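PDB 2IU5: HTH-type dhaKLM operon transcriptional activator DhaS from Lactococcus lactis, which activates transcription of the dhaKLM operon in complex with DhaQ in response to dihydroxyacetone, binding an inverted repeat at the operon promoter. Local coordinates for residues A[17-22]-A[58-63]; A[21-26]-A[97-102]; A[67-72]-A[91-96]. The protein carries 1 engineered substitution. All blocks are in the same frame, centred on the assembly; numbering follows the deposited sequence.

Contact 1 of 3, residues A[17-22]-A[58-63]; sequences IIAKAF and EELLSW
Ala-19 and Leu-60 mark the closest backbone approach, with CA atoms 7.0 Å apart, where the helical segments 17-22 and 58-63 cross at 102° with their axes 10.5 Å apart. Leu-60 has CG anti to its backbone N (chi1 177°), which turns the branch point toward helix 13-28. Its two methyls then divide the work. CD2 reaches Phe-22 CB at 3.6 Å, and the two side chains slide past each other in opposite directions. The same methyl touches Ile-18 CG2 at 3.9 Å. CD1 packs against the backbone at Ala-19, 4.2 Å from its CA. Ala-19 CB in turn meets the rim of the Trp-63 indole, near the ring plane, with CZ3 at 3.8 Å. Leu-61 crosses Phe-22 at about a right angle. Its CG is 3.7 Å from Phe-22 CE2. The modelled approach of its CD2 is too short to be reliable. The contact is wholly apolar and mostly buried. It belongs to the core of the TetR-type helix-turn-helix region. Helix 36-43, within the predicted DNA-binding motif, packs Ile-39 on Ile-18 and Phe-22. Ile-64 of helix 57-73 also packs on Ala-19 and Phe-22, and helix 97-106 closes in with Phe-99 on Leu-61.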
loop_
_atom_site.group_PDB
_atom_site.type_symbol
_atom_site.label_atom_id
_atom_site.label_comp_id
_atom_site.label_asym_id
_atom_site.label_seq_id
_atom_site.Cartn_x
_atom_site.Cartn_y
_atom_site.Cartn_z
ATOM N N ILE A 17 -2.237 32.209 -5.224
ATOM C CA ILE A 17 -1.101 33.014 -4.770
ATOM C C ILE A 17 -0.782 32.712 -3.306
ATOM O O ILE A 17 0.385 32.522 -2.928
ATOM C CB ILE A 17 -1.375 34.503 -5.012
ATOM C CG1 ILE A 17 -1.471 34.802 -6.506
ATOM C CG2 ILE A 17 -0.305 35.375 -4.348
ATOM C CD1 ILE A 17 -1.976 36.198 -6.753
ATOM N N ILE A 18 -1.830 32.662 -2.485
ATOM C CA ILE A 18 -1.653 32.368 -1.061
ATOM C C ILE A 18 -1.073 30.958 -0.898
ATOM O O ILE A 18 -0.131 30.746 -0.147
ATOM C CB ILE A 18 -2.997 32.497 -0.331
ATOM C CG1 ILE A 18 -3.446 33.961 -0.314
ATOM C CG2 ILE A 18 -2.868 31.990 1.090
ATOM C CD1 ILE A 18 -4.907 34.094 0.127
ATOM N N ALA A 19 -1.629 29.981 -1.606
ATOM C CA ALA A 19 -1.110 28.614 -1.533
ATOM C C ALA A 19 0.358 28.485 -1.960
ATOM O O ALA A 19 1.167 27.768 -1.331
ATOM C CB ALA A 19 -1.968 27.689 -2.408
ATOM N N LYS A 20 0.712 29.169 -3.037
ATOM C CA LYS A 20 2.103 29.161 -3.497
ATOM C C LYS A 20 3.041 29.713 -2.428
ATOM O O LYS A 20 4.109 29.149 -2.170
ATOM C CB LYS A 20 2.259 29.927 -4.811
ATOM C CG LYS A 20 3.641 29.820 -5.426
ATOM C CD LYS A 20 4.038 28.348 -5.563
ATOM C CE LYS A 20 5.246 28.144 -6.493
ATOM N NZ LYS A 20 6.509 28.544 -5.804
ATOM N N ALA A 21 2.626 30.818 -1.819
ATOM C CA ALA A 21 3.384 31.383 -0.706
ATOM C C ALA A 21 3.603 30.377 0.424
ATOM O O ALA A 21 4.726 30.210 0.923
ATOM C CB ALA A 21 2.697 32.633 -0.200
ATOM N N PHE A 22 2.520 29.710 0.825
ATOM C CA PHE A 22 2.621 28.698 1.877
ATOM C C PHE A 22 3.562 27.570 1.478
ATOM O O PHE A 22 4.421 27.149 2.261
ATOM C CB PHE A 22 1.252 28.160 2.176
ATOM C CG PHE A 22 1.220 27.198 3.315
ATOM C CD1 PHE A 22 1.666 27.564 4.567
ATOM C CD2 PHE A 22 0.733 25.909 3.124
ATOM C CE1 PHE A 22 1.632 26.676 5.645
ATOM C CE2 PHE A 22 0.697 25.006 4.191
ATOM C CZ PHE A 22 1.149 25.398 5.453
ATOM N N GLU A 58 -4.716 25.152 8.514
ATOM C CA GLU A 58 -5.264 23.802 8.281
ATOM C C GLU A 58 -6.222 23.854 7.114
ATOM O O GLU A 58 -6.204 22.976 6.243
ATOM C CB GLU A 58 -5.986 23.282 9.514
ATOM C CG GLU A 58 -5.027 22.778 10.563
ATOM C CD GLU A 58 -5.725 22.303 11.816
ATOM O OE1 GLU A 58 -6.964 22.131 11.819
ATOM O OE2 GLU A 58 -5.018 22.096 12.829
ATOM N N GLU A 59 -7.059 24.881 7.088
ATOM C CA GLU A 59 -7.959 25.010 5.934
ATOM C C GLU A 59 -7.188 25.235 4.636
ATOM O O GLU A 59 -7.602 24.744 3.582
ATOM C CB GLU A 59 -8.928 26.177 6.125
ATOM C CG GLU A 59 -9.997 25.941 7.186
ATOM C CD GLU A 59 -11.250 26.812 6.998
ATOM O OE1 GLU A 59 -11.265 27.781 6.185
ATOM O OE2 GLU A 59 -12.249 26.519 7.694
ATOM N N LEU A 60 -6.083 25.976 4.683
ATOM C CA LEU A 60 -5.281 26.228 3.506
ATOM C C LEU A 60 -4.667 24.901 3.051
ATOM O O LEU A 60 -4.680 24.613 1.851
ATOM C CB LEU A 60 -4.180 27.269 3.800
ATOM C CG LEU A 60 -3.275 27.511 2.609
ATOM C CD1 LEU A 60 -4.082 27.944 1.355
ATOM C CD2 LEU A 60 -2.263 28.585 2.978
ATOM N N LEU A 61 -4.152 24.102 3.988
ATOM C CA LEU A 61 -3.583 22.788 3.625
ATOM C C LEU A 61 -4.624 21.929 2.932
ATOM O O LEU A 61 -4.342 21.339 1.881
ATOM C CB LEU A 61 -3.067 22.047 4.870
ATOM C CG LEU A 61 -1.701 22.429 5.433
ATOM C CD1 LEU A 61 -1.496 21.564 6.656
ATOM C CD2 LEU A 61 -0.630 22.121 4.362
ATOM N N SER A 62 -5.820 21.850 3.504
ATOM C CA SER A 62 -6.883 21.030 2.934
ATOM C C SER A 62 -7.125 21.462 1.494
ATOM O O SER A 62 -7.279 20.630 0.582
ATOM C CB SER A 62 -8.153 21.199 3.762
ATOM O OG SER A 62 -7.995 20.537 5.004
ATOM N N TRP A 63 -7.157 22.773 1.278
ATOM C CA TRP A 63 -7.416 23.313 -0.049
ATOM C C TRP A 63 -6.290 22.932 -1.005
ATOM O O TRP A 63 -6.538 22.528 -2.156
ATOM C CB TRP A 63 -7.628 24.848 0.001
ATOM C CG TRP A 63 -8.058 25.349 -1.345
ATOM C CD1 TRP A 63 -9.318 25.341 -1.839
ATOM C CD2 TRP A 63 -7.227 25.907 -2.369
ATOM N NE1 TRP A 63 -9.345 25.862 -3.103
ATOM C CE2 TRP A 63 -8.072 26.217 -3.457
ATOM C CE3 TRP A 63 -5.860 26.177 -2.482
ATOM C CZ2 TRP A 63 -7.601 26.789 -4.638
ATOM C CZ3 TRP A 63 -5.391 26.742 -3.657
ATOM C CH2 TRP A 63 -6.263 27.040 -4.723
#

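Contact 2 of 3, residues A[21-26]-A[97-102]; sequences AFKDLM and QIFYQK
Phe-99 has CG anti to its backbone N (chi1 178°), which brings CG toward helix 13-28, while Met-26 bends at both chi2 and chi3, the last (-83°) setting CE near the ring. The result is a Met-aromatic contact at the junction of the helix-turn-helix region and the C-terminal region of this TetR-family protein. SD lies 5.5 Å from the centroid of the Phe-99 ring, in an oblique position. Met-26 CB comes to the ring edge in its plane, 3.4 Å from Phe-99 CD1, and CE lies 3.7 Å from that same CD1. Lys-23 lays CG over one face of the ring, offset toward the rim and 4.1 Å from Phe-99 CE1. Its NZ goes on to a salt bridge with Asp-68. Phe-22 CE2 reaches the edge of Phe-99, so this one ring joins three residues of helix 13-28. The polar part is Lys-102, whose chain is extended beyond CG and whose NZ bonds two carbonyl oxygens, Met-26 O and Asn-29 O. An alanine here removes the ammonium, and would probably leave Met-26 O and Asn-29 O short of a hydrogen-bond partner and weaken the tie between the two helices. Lys-102 NZ donates to Met-26 O over 2.8 Å, standing above the carbonyl plane, 38° out of it.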
loop_
_atom_site.group_PDB
_atom_site.type_symbol
_atom_site.label_atom_id
_atom_site.label_comp_id
_atom_site.label_asym_id
_atom_site.label_seq_id
_atom_site.Cartn_x
_atom_site.Cartn_y
_atom_site.Cartn_z
ATOM N N ALA A 21 2.626 30.818 -1.819
ATOM C CA ALA A 21 3.384 31.383 -0.706
ATOM C C ALA A 21 3.603 30.377 0.424
ATOM O O ALA A 21 4.726 30.210 0.923
ATOM C CB ALA A 21 2.697 32.633 -0.200
ATOM N N PHE A 22 2.520 29.710 0.825
ATOM C CA PHE A 22 2.621 28.698 1.877
ATOM C C PHE A 22 3.562 27.570 1.478
ATOM O O PHE A 22 4.421 27.149 2.261
ATOM C CB PHE A 22 1.252 28.160 2.176
ATOM C CG PHE A 22 1.220 27.198 3.315
ATOM C CD1 PHE A 22 1.666 27.564 4.567
ATOM C CD2 PHE A 22 0.733 25.909 3.124
ATOM C CE1 PHE A 22 1.632 26.676 5.645
ATOM C CE2 PHE A 22 0.697 25.006 4.191
ATOM C CZ PHE A 22 1.149 25.398 5.453
ATOM N N LYS A 23 3.397 27.079 0.250
ATOM C CA LYS A 23 4.239 25.951 -0.217
ATOM C C LYS A 23 5.711 26.380 -0.212
ATOM O O LYS A 23 6.596 25.603 0.165
ATOM C CB LYS A 23 3.779 25.438 -1.579
ATOM C CG LYS A 23 2.501 24.630 -1.444
ATOM C CD LYS A 23 2.102 23.924 -2.744
ATOM C CE LYS A 23 1.361 24.862 -3.655
ATOM N NZ LYS A 23 1.062 24.187 -4.978
ATOM N N ASP A 24 5.988 27.612 -0.630
ATOM C CA ASP A 24 7.333 28.170 -0.565
ATOM C C ASP A 24 7.896 28.206 0.865
ATOM O O ASP A 24 9.040 27.789 1.096
ATOM C CB ASP A 24 7.375 29.555 -1.209
ATOM C CG ASP A 24 7.224 29.508 -2.739
ATOM O OD1 ASP A 24 7.236 28.400 -3.329
ATOM O OD2 ASP A 24 7.091 30.595 -3.351
ATOM N N LEU A 25 7.111 28.693 1.822
ATOM C CA LEU A 25 7.577 28.723 3.213
ATOM C C LEU A 25 7.795 27.318 3.783
ATOM O O LEU A 25 8.699 27.106 4.589
ATOM C CB LEU A 25 6.586 29.524 4.055
ATOM C CG LEU A 25 6.577 31.016 3.701
ATOM C CD1 LEU A 25 5.269 31.663 4.105
ATOM C CD2 LEU A 25 7.743 31.773 4.329
ATOM N N MET A 26 6.968 26.356 3.362
ATOM C CA MET A 26 7.102 24.963 3.852
ATOM C C MET A 26 8.375 24.281 3.357
ATOM O O MET A 26 8.785 23.252 3.871
ATOM C CB MET A 26 5.883 24.121 3.440
ATOM C CG MET A 26 4.613 24.452 4.194
ATOM S SD MET A 26 4.629 23.671 5.820
ATOM C CE MET A 26 4.069 21.995 5.457
ATOM N N GLN A 97 8.744 17.774 -2.180
ATOM C CA GLN A 97 9.044 16.619 -1.348
ATOM C C GLN A 97 9.138 17.008 0.134
ATOM O O GLN A 97 8.674 16.271 1.013
ATOM C CB GLN A 97 10.351 15.996 -1.799
ATOM C CG GLN A 97 10.856 14.882 -0.952
ATOM C CD GLN A 97 12.345 14.864 -1.080
ATOM O OE1 GLN A 97 13.051 15.573 -0.357
ATOM N NE2 GLN A 97 12.839 14.058 -2.011
ATOM N N ILE A 98 9.727 18.160 0.433
ATOM C CA ILE A 98 9.902 18.519 1.829
ATOM C C ILE A 98 8.539 18.826 2.447
ATOM O O ILE A 98 8.246 18.416 3.570
ATOM C CB ILE A 98 10.848 19.695 2.008
ATOM C CG1 ILE A 98 12.255 19.242 1.655
ATOM C CG2 ILE A 98 10.735 20.278 3.423
ATOM C CD1 ILE A 98 13.296 20.296 1.763
ATOM N N PHE A 99 7.699 19.549 1.718
ATOM C CA PHE A 99 6.325 19.836 2.128
ATOM C C PHE A 99 5.633 18.532 2.485
ATOM O O PHE A 99 5.039 18.426 3.569
ATOM C CB PHE A 99 5.622 20.528 0.950
ATOM C CG PHE A 99 4.162 20.868 1.145
ATOM C CD1 PHE A 99 3.758 22.038 1.767
ATOM C CD2 PHE A 99 3.184 20.008 0.683
ATOM C CE1 PHE A 99 2.407 22.330 1.923
ATOM C CE2 PHE A 99 1.840 20.299 0.841
ATOM C CZ PHE A 99 1.451 21.461 1.464
ATOM N N TYR A 100 5.701 17.546 1.580
ATOM C CA TYR A 100 4.969 16.295 1.819
ATOM C C TYR A 100 5.588 15.443 2.912
ATOM O O TYR A 100 4.858 14.785 3.667
ATOM C CB TYR A 100 4.618 15.511 0.530
ATOM C CG TYR A 100 3.482 16.226 -0.143
ATOM C CD1 TYR A 100 2.185 16.125 0.379
ATOM C CD2 TYR A 100 3.680 17.005 -1.267
ATOM C CE1 TYR A 100 1.114 16.775 -0.197
ATOM C CE2 TYR A 100 2.594 17.670 -1.866
ATOM C CZ TYR A 100 1.321 17.539 -1.317
ATOM O OH TYR A 100 0.247 18.180 -1.876
ATOM N N GLN A 101 6.911 15.427 3.030
ATOM C CA GLN A 101 7.542 14.793 4.188
ATOM C C GLN A 101 6.950 15.365 5.479
ATOM O O GLN A 101 6.622 14.615 6.417
ATOM C CB GLN A 101 9.039 15.093 4.239
ATOM C CG GLN A 101 9.867 14.418 3.202
ATOM C CD GLN A 101 11.335 14.734 3.380
ATOM O OE1 GLN A 101 11.702 15.669 4.108
ATOM N NE2 GLN A 101 12.188 13.958 2.720
ATOM N N LYS A 102 6.818 16.690 5.523
ATOM C CA LYS A 102 6.234 17.325 6.694
ATOM C C LYS A 102 4.799 16.937 6.946
ATOM O O LYS A 102 4.411 16.721 8.088
ATOM C CB LYS A 102 6.410 18.836 6.658
ATOM C CG LYS A 102 7.854 19.233 6.809
ATOM C CD LYS A 102 8.049 20.724 6.581
ATOM C CE LYS A 102 9.516 21.058 6.728
ATOM N NZ LYS A 102 9.879 22.431 6.263
#

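Contact 3 of 3, residues A[67-72]-A[91-96]; sequences NDFAEL and RYLDEN
Tyr-92 and Asp-68 form the hydrogen bond that joins the roughly antiparallel segments 67-72 and 91-96. Tyr-92 has CG anti to its backbone N (chi1 166°), which carries CG toward helix 57-73. Tyr-92 OH donates over 2.6 Å to Asp-68 OD2, which accepts at its anti lone pair, the one turned away from OD1. The carboxylate plane is almost perpendicular to the ring. Asn-67 ND2 serves the other oxygen, also at its anti lone pair, 2.9 Å from Asp-68 OD1. The acceptor lies in the plane of the Asn-67 amide. Tyr-92 backbone O accepts from Asn-96 N and Asn-96 ND2, which reach it from opposite faces of the carbonyl plane. The aromatic part is T-shaped. The edge of Tyr-92 points at the face of Phe-69, with centroids 5.8 Å apart and planes at 79°. Leu-72 adds a CH-pi contact: its CD1 lies over one face of Tyr-92, 3.8 Å from the centroid. Apolar packing completes the set, with Phe-69 CZ against Leu-93 CD2 at 4.1 Å. The contact joins helix 57-73 to helix 82-95, and helix 110-132 adds Phe-113 and Phe-114 on Phe-69. Beyond the two segments, Lys-23 makes a salt bridge to Asp-68 OD2, and Tyr-100 OH bonds Tyr-92 OH. Asp-68 is buried, and with a hydroxyl, an amide and an ammonium group around its carboxylate it is likely to stay ionised.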
loop_
_atom_site.group_PDB
_atom_site.type_symbol
_atom_site.label_atom_id
_atom_site.label_comp_id
_atom_site.label_asym_id
_atom_site.label_seq_id
_atom_site.Cartn_x
_atom_site.Cartn_y
_atom_site.Cartn_z
ATOM N N ASN A 67 -6.949 20.820 -4.359
ATOM C CA ASN A 67 -6.751 21.526 -5.615
ATOM C C ASN A 67 -5.595 20.934 -6.406
ATOM O O ASN A 67 -5.703 20.728 -7.612
ATOM C CB ASN A 67 -6.397 22.974 -5.324
ATOM C CG ASN A 67 -6.019 23.732 -6.582
ATOM O OD1 ASN A 67 -6.895 24.226 -7.285
ATOM N ND2 ASN A 67 -4.710 23.825 -6.873
ATOM N N ASP A 68 -4.484 20.663 -5.736
ATOM C CA ASP A 68 -3.261 20.358 -6.480
ATOM C C ASP A 68 -3.394 18.982 -7.135
ATOM O O ASP A 68 -3.034 18.802 -8.300
ATOM C CB ASP A 68 -2.035 20.385 -5.563
ATOM C CG ASP A 68 -1.556 21.804 -5.266
ATOM O OD1 ASP A 68 -2.249 22.778 -5.648
ATOM O OD2 ASP A 68 -0.481 21.919 -4.652
ATOM N N PHE A 69 -3.906 18.001 -6.394
ATOM C CA PHE A 69 -4.072 16.668 -6.962
ATOM C C PHE A 69 -5.111 16.615 -8.065
ATOM O O PHE A 69 -4.897 15.929 -9.065
ATOM C CB PHE A 69 -4.319 15.618 -5.879
ATOM C CG PHE A 69 -3.083 15.315 -5.078
ATOM C CD1 PHE A 69 -2.192 14.334 -5.494
ATOM C CD2 PHE A 69 -2.801 16.016 -3.904
ATOM C CE1 PHE A 69 -1.033 14.060 -4.737
ATOM C CE2 PHE A 69 -1.652 15.749 -3.143
ATOM C CZ PHE A 69 -0.768 14.775 -3.556
ATOM N N ALA A 70 -6.222 17.323 -7.907
ATOM C CA ALA A 70 -7.216 17.398 -8.992
ATOM C C ALA A 70 -6.656 18.076 -10.238
ATOM O O ALA A 70 -6.921 17.655 -11.366
ATOM C CB ALA A 70 -8.452 18.138 -8.513
ATOM N N GLU A 71 -5.875 19.135 -10.035
ATOM C CA GLU A 71 -5.344 19.880 -11.154
ATOM C C GLU A 71 -4.425 18.983 -11.957
ATOM O O GLU A 71 -4.448 19.017 -13.192
ATOM C CB GLU A 71 -4.639 21.141 -10.680
ATOM C CG GLU A 71 -5.638 22.192 -10.257
ATOM C CD GLU A 71 -5.070 23.596 -10.253
ATOM O OE1 GLU A 71 -3.824 23.725 -10.167
ATOM O OE2 GLU A 71 -5.889 24.547 -10.337
ATOM N N LEU A 72 -3.634 18.186 -11.244
ATOM C CA LEU A 72 -2.616 17.357 -11.883
ATOM C C LEU A 72 -3.230 16.171 -12.603
ATOM O O LEU A 72 -2.752 15.778 -13.679
ATOM C CB LEU A 72 -1.586 16.880 -10.863
ATOM C CG LEU A 72 -0.650 17.985 -10.363
ATOM C CD1 LEU A 72 -0.091 17.595 -9.004
ATOM C CD2 LEU A 72 0.463 18.297 -11.346
ATOM N N ARG A 91 6.719 14.669 -10.704
ATOM C CA ARG A 91 7.485 15.901 -10.642
ATOM C C ARG A 91 6.998 16.835 -9.542
ATOM O O ARG A 91 7.807 17.453 -8.856
ATOM C CB ARG A 91 7.422 16.626 -11.977
ATOM C CG ARG A 91 8.357 16.023 -12.983
ATOM C CD ARG A 91 8.550 16.891 -14.222
ATOM N NE ARG A 91 9.390 16.145 -15.130
ATOM C CZ ARG A 91 9.463 16.397 -16.431
ATOM N NH1 ARG A 91 8.736 17.385 -16.948
ATOM N NH2 ARG A 91 10.255 15.670 -17.194
ATOM N N TYR A 92 5.691 16.947 -9.372
ATOM C CA TYR A 92 5.111 17.794 -8.338
ATOM C C TYR A 92 5.534 17.291 -6.976
ATOM O O TYR A 92 5.915 18.076 -6.089
ATOM C CB TYR A 92 3.592 17.754 -8.480
ATOM C CG TYR A 92 2.833 18.305 -7.277
ATOM C CD1 TYR A 92 2.640 19.675 -7.116
ATOM C CD2 TYR A 92 2.310 17.442 -6.318
ATOM C CE1 TYR A 92 1.939 20.169 -6.015
ATOM C CE2 TYR A 92 1.613 17.914 -5.222
ATOM C CZ TYR A 92 1.435 19.277 -5.081
ATOM O OH TYR A 92 0.739 19.701 -3.978
ATOM N N LEU A 93 5.479 15.977 -6.779
ATOM C CA LEU A 93 5.844 15.409 -5.476
ATOM C C LEU A 93 7.332 15.591 -5.216
ATOM O O LEU A 93 7.735 15.841 -4.070
ATOM C CB LEU A 93 5.451 13.930 -5.363
ATOM C CG LEU A 93 3.931 13.772 -5.426
ATOM C CD1 LEU A 93 3.629 12.284 -5.555
ATOM C CD2 LEU A 93 3.259 14.322 -4.181
ATOM N N ASP A 94 8.168 15.478 -6.245
ATOM C CA ASP A 94 9.602 15.741 -6.068
ATOM C C ASP A 94 9.891 17.213 -5.691
ATOM O O ASP A 94 10.680 17.487 -4.785
ATOM C CB ASP A 94 10.361 15.420 -7.359
ATOM C CG ASP A 94 10.696 13.955 -7.505
ATOM O OD1 ASP A 94 10.590 13.210 -6.499
ATOM O OD2 ASP A 94 11.066 13.550 -8.638
ATOM N N GLU A 95 9.259 18.145 -6.397
ATOM C CA GLU A 95 9.446 19.563 -6.143
ATOM C C GLU A 95 8.999 19.873 -4.727
ATOM O O GLU A 95 9.652 20.652 -4.009
ATOM C CB GLU A 95 8.627 20.382 -7.131
ATOM C CG GLU A 95 8.705 21.856 -6.859
ATOM C CD GLU A 95 8.150 22.665 -8.007
ATOM O OE1 GLU A 95 8.012 22.090 -9.111
ATOM O OE2 GLU A 95 7.862 23.865 -7.778
ATOM N N ASN A 96 7.891 19.260 -4.328
ATOM C CA ASN A 96 7.320 19.547 -3.024
ATOM C C ASN A 96 7.600 18.436 -2.026
ATOM O O ASN A 96 6.778 18.186 -1.131
ATOM C CB ASN A 96 5.819 19.780 -3.142
ATOM C CG ASN A 96 5.498 21.034 -3.895
ATOM O OD1 ASN A 96 5.598 22.142 -3.364
ATOM N ND2 ASN A 96 5.115 20.880 -5.148
#

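Contacts 1 and 3 are buried, and contact 2 is partly buried. Contacts 1 and 2 both start from helix 13-28 and share Phe-22, which meets leucines in the first and an aromatic ring in the second. Contacts 1 and 3 use successive parts of helix 57-73. The chemistry changes along the way: purely apolar within the helix-turn-helix region, mixed with a lysine-to-carbonyl bond in contact 2, and centred on a buried carboxylate in contact 3, nearest the centre of the chain. Contacts 2 and 3 are joined by polar bonds, contacts 1 and 2 by packing alone.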